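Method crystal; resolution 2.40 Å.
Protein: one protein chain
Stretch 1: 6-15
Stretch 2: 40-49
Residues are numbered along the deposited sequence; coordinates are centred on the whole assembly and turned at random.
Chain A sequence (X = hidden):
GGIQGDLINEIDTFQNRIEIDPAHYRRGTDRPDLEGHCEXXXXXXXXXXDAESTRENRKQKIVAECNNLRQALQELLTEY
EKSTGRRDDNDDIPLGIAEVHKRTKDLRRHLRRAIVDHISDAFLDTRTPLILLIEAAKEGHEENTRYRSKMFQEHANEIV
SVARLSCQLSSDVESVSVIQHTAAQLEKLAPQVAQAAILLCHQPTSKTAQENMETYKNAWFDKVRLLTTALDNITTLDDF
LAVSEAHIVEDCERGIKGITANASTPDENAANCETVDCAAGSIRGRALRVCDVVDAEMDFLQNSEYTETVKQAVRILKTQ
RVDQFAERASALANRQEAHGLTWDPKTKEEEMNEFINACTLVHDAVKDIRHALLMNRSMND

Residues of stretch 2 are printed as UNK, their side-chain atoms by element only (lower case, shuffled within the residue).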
# COMPACT_ATOMS: atom_id res chain seq x y z
N ASP A 6 0.87 -18.68 -1.32
CA ASP A 6 0.81 -19.63 -2.42
C ASP A 6 1.17 -19.03 -3.77
O ASP A 6 1.96 -19.60 -4.51
CB ASP A 6 -0.59 -20.26 -2.49
CG ASP A 6 -0.68 -21.57 -1.74
OD1 ASP A 6 0.38 -22.09 -1.33
OD2 ASP A 6 -1.80 -22.08 -1.56
N LEU A 7 0.59 -17.87 -4.08
CA LEU A 7 0.81 -17.24 -5.39
C LEU A 7 2.28 -16.91 -5.63
O LEU A 7 2.77 -17.02 -6.75
CB LEU A 7 -0.04 -15.97 -5.52
CG LEU A 7 0.15 -15.19 -6.83
CD1 LEU A 7 -0.09 -16.08 -8.04
CD2 LEU A 7 -0.76 -13.97 -6.88
N ILE A 8 2.99 -16.52 -4.58
CA ILE A 8 4.40 -16.16 -4.73
C ILE A 8 5.25 -17.42 -4.91
O ILE A 8 6.24 -17.41 -5.64
CB ILE A 8 4.92 -15.32 -3.54
CG1 ILE A 8 6.25 -14.67 -3.90
CG2 ILE A 8 5.02 -16.15 -2.26
CD1 ILE A 8 6.16 -13.74 -5.10
N ASN A 9 4.84 -18.52 -4.28
CA ASN A 9 5.55 -19.78 -4.43
C ASN A 9 5.28 -20.40 -5.79
O ASN A 9 6.17 -21.00 -6.39
CB ASN A 9 5.17 -20.75 -3.32
CG ASN A 9 5.73 -20.34 -1.97
OD1 ASN A 9 6.73 -19.61 -1.89
ND2 ASN A 9 5.10 -20.79 -0.89
N GLU A 10 4.05 -20.25 -6.28
CA GLU A 10 3.69 -20.72 -7.61
C GLU A 10 4.52 -20.02 -8.67
O GLU A 10 5.01 -20.65 -9.61
CB GLU A 10 2.19 -20.50 -7.87
CG GLU A 10 1.25 -21.32 -7.00
CD GLU A 10 1.18 -22.79 -7.41
OE1 GLU A 10 1.87 -23.18 -8.37
OE2 GLU A 10 0.42 -23.54 -6.77
N ILE A 11 4.69 -18.71 -8.52
CA ILE A 11 5.48 -17.91 -9.45
C ILE A 11 6.97 -18.26 -9.39
O ILE A 11 7.61 -18.47 -10.42
CB ILE A 11 5.31 -16.40 -9.18
CG1 ILE A 11 3.90 -15.95 -9.57
CG2 ILE A 11 6.35 -15.60 -9.93
CD1 ILE A 11 3.63 -14.50 -9.25
N ASP A 12 7.51 -18.32 -8.17
CA ASP A 12 8.93 -18.59 -7.97
C ASP A 12 9.35 -19.95 -8.52
O ASP A 12 10.36 -20.06 -9.21
CB ASP A 12 9.28 -18.49 -6.48
CG ASP A 12 9.23 -17.07 -5.96
OD1 ASP A 12 9.30 -16.13 -6.77
OD2 ASP A 12 9.11 -16.90 -4.72
N THR A 13 8.57 -20.98 -8.22
CA THR A 13 8.87 -22.33 -8.69
C THR A 13 8.71 -22.43 -10.21
O THR A 13 9.49 -23.10 -10.88
CB THR A 13 7.98 -23.39 -8.01
OG1 THR A 13 6.60 -23.07 -8.23
CG2 THR A 13 8.26 -23.44 -6.52
N PHE A 14 7.69 -21.75 -10.74
CA PHE A 14 7.41 -21.77 -12.18
C PHE A 14 8.61 -21.31 -12.99
O PHE A 14 8.87 -21.83 -14.08
CB PHE A 14 6.20 -20.90 -12.49
CG PHE A 14 5.81 -20.88 -13.94
CD1 PHE A 14 5.27 -22.00 -14.55
CD2 PHE A 14 5.98 -19.73 -14.70
CE1 PHE A 14 4.91 -21.98 -15.88
CE2 PHE A 14 5.62 -19.70 -16.03
CZ PHE A 14 5.08 -20.83 -16.63
N GLN A 15 9.34 -20.34 -12.46
CA GLN A 15 10.52 -19.81 -13.14
C GLN A 15 11.64 -20.84 -13.22
O GLN A 15 12.59 -20.66 -13.97
CB GLN A 15 11.02 -18.55 -12.43
CG GLN A 15 10.18 -17.32 -12.71
CD GLN A 15 10.75 -16.07 -12.08
OE1 GLN A 15 11.30 -16.11 -10.97
NE2 GLN A 15 10.65 -14.94 -12.78
N UNK A 40 -2.63 -21.58 -12.50
CA UNK A 40 -2.75 -21.31 -11.07
C UNK A 40 -2.20 -19.92 -10.75
O UNK A 40 -2.71 -19.23 -9.87
n UNK A 40 0.66 -26.52 -10.39
c UNK A 40 -0.59 -26.16 -10.18
c UNK A 40 -2.76 -23.71 -10.21
n UNK A 40 -1.58 -26.85 -10.74
n UNK A 40 -0.86 -25.10 -9.41
c UNK A 40 -2.03 -22.37 -10.24
c UNK A 40 -2.21 -24.63 -9.12
N UNK A 41 -1.15 -19.54 -11.47
CA UNK A 41 -0.59 -18.19 -11.36
C UNK A 41 -1.61 -17.17 -11.86
O UNK A 41 -1.86 -16.15 -11.20
c UNK A 41 1.80 -18.98 -11.60
c UNK A 41 0.72 -18.06 -12.17
c UNK A 41 3.11 -18.92 -12.34
c UNK A 41 1.20 -16.62 -12.19
N UNK A 42 -2.20 -17.45 -13.01
CA UNK A 42 -3.17 -16.54 -13.61
C UNK A 42 -4.42 -16.40 -12.74
O UNK A 42 -4.94 -15.30 -12.56
c UNK A 42 -2.36 -16.96 -15.95
c UNK A 42 -3.57 -17.01 -15.03
c UNK A 42 -4.71 -16.16 -15.58
N UNK A 43 -4.89 -17.51 -12.18
CA UNK A 43 -6.07 -17.49 -11.31
C UNK A 43 -5.83 -16.65 -10.07
O UNK A 43 -6.67 -15.82 -9.70
c UNK A 43 -6.47 -18.91 -10.91
o UNK A 43 -7.10 -19.57 -11.99
N UNK A 44 -4.69 -16.86 -9.41
CA UNK A 44 -4.35 -16.11 -8.23
C UNK A 44 -4.16 -14.63 -8.53
O UNK A 44 -4.54 -13.77 -7.74
N UNK A 45 -3.57 -14.35 -9.69
CA UNK A 45 -3.36 -12.97 -10.13
C UNK A 45 -4.69 -12.27 -10.39
O UNK A 45 -4.82 -11.08 -10.16
o UNK A 45 -1.18 -13.40 -11.12
c UNK A 45 -2.49 -12.93 -11.39
N UNK A 46 -5.67 -13.04 -10.86
CA UNK A 46 -6.98 -12.49 -11.16
C UNK A 46 -7.72 -12.05 -9.89
O UNK A 46 -8.41 -11.03 -9.89
c UNK A 46 -7.81 -13.50 -11.94
N UNK A 47 -7.57 -12.83 -8.83
CA UNK A 47 -8.22 -12.52 -7.55
C UNK A 47 -7.72 -11.17 -7.03
O UNK A 47 -8.48 -10.38 -6.47
o UNK A 47 -8.59 -14.83 -6.89
c UNK A 47 -7.95 -13.62 -6.52
N UNK A 48 -6.43 -10.93 -7.22
CA UNK A 48 -5.82 -9.67 -6.83
C UNK A 48 -6.28 -8.56 -7.76
O UNK A 48 -6.69 -7.48 -7.31
c UNK A 48 -2.35 -10.92 -5.61
c UNK A 48 -4.29 -9.79 -6.83
c UNK A 48 -3.63 -8.43 -6.80
c UNK A 48 -3.84 -10.65 -5.65
N UNK A 49 -6.24 -8.82 -9.07
CA UNK A 49 -6.69 -7.86 -10.07
C UNK A 49 -8.15 -7.48 -9.89
O UNK A 49 -8.51 -6.30 -9.97
c UNK A 49 -6.45 -8.41 -11.47

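Position 40 carries three carbons, a nitrogen, then a carbon bearing two more nitrogens, a guanidinium on a long unbranched arm. The first of those nitrogens lies 3.3 Å from Glu-10 OE2. This is Arg-40. Its NE donates to OE2 in a hydrogen bond that is weak, at 136°, but belongs to a salt bridge, and the carboxylate meets the guanidinium at its edge, near its plane.

Position 41 has four carbons, forked at the first, with one arm two carbons long. The fork at the first carbon, with one arm two carbons long, marks a beta-branched isoleucine, and its atoms reach Leu-7, Glu-10, Ile-11 and Phe-14: Ile-41. Its chi1 is m and its chi2 t; CD1 comes 3.7 Å from Phe-14 CB and 3.7 Å from Glu-10 O, while CG2 lies 3.8 Å from Ile-11 CG1.

Position 42 holds three carbons, one carrying the other two, and points away from stretch 1 without touching it: Val-42. Position 43 has one carbon and one oxygen, also without contact, and is Ser-43.

Position 44 has no side-chain atoms, so it is Gly-44. The helices come near here, its CA 6.0 Å from Leu-7 CA, and Leu-7 CD2 rests 3.8 Å from Gly-44 C. An ideal CB would point toward stretch 1 and stand just 3.1 Å from Leu-7 CD1, a tight fit.

Position 45 again shows one carbon and one oxygen, the oxygen 4.2 Å from Leu-7 CD1. It is Ser-45, whose OG turns back to its own helix and donates to Ile-41 O at 2.8 Å, satisfying the hydroxyl beside an apolar neighbour.

Positions 46 and 47 stay clear of stretch 1. The single carbon at 46 gives Ala-46; the carbon and oxygen at 47 give Ser-47.

Position 48 repeats the four-carbon fork with one longer arm, and a carbon of it meets Leu-7. This is Ile-48, with CD1 3.7 Å from Leu-7 CD2. Position 49 has one carbon and no contact, Ala-49.

The contact is a reciprocal exchange of knobs between helices running at 144°, their axes approaching to 9.4 Å. Leu-7 enters the hole formed by Ile-41, Gly-44, Ser-45 and Ile-48; Ile-41 enters that of Leu-7, Glu-10, Ile-11 and Phe-14. Both knobs leave their helices sideways, yet their ends come nearer to the partner. The design rule is compact: two aliphatic knobs fill the middle, a glycine leaves room for one of them, and a salt bridge joins the helices beside the apolar packing.

Stretch 2 40-49: RIVSGSASIA
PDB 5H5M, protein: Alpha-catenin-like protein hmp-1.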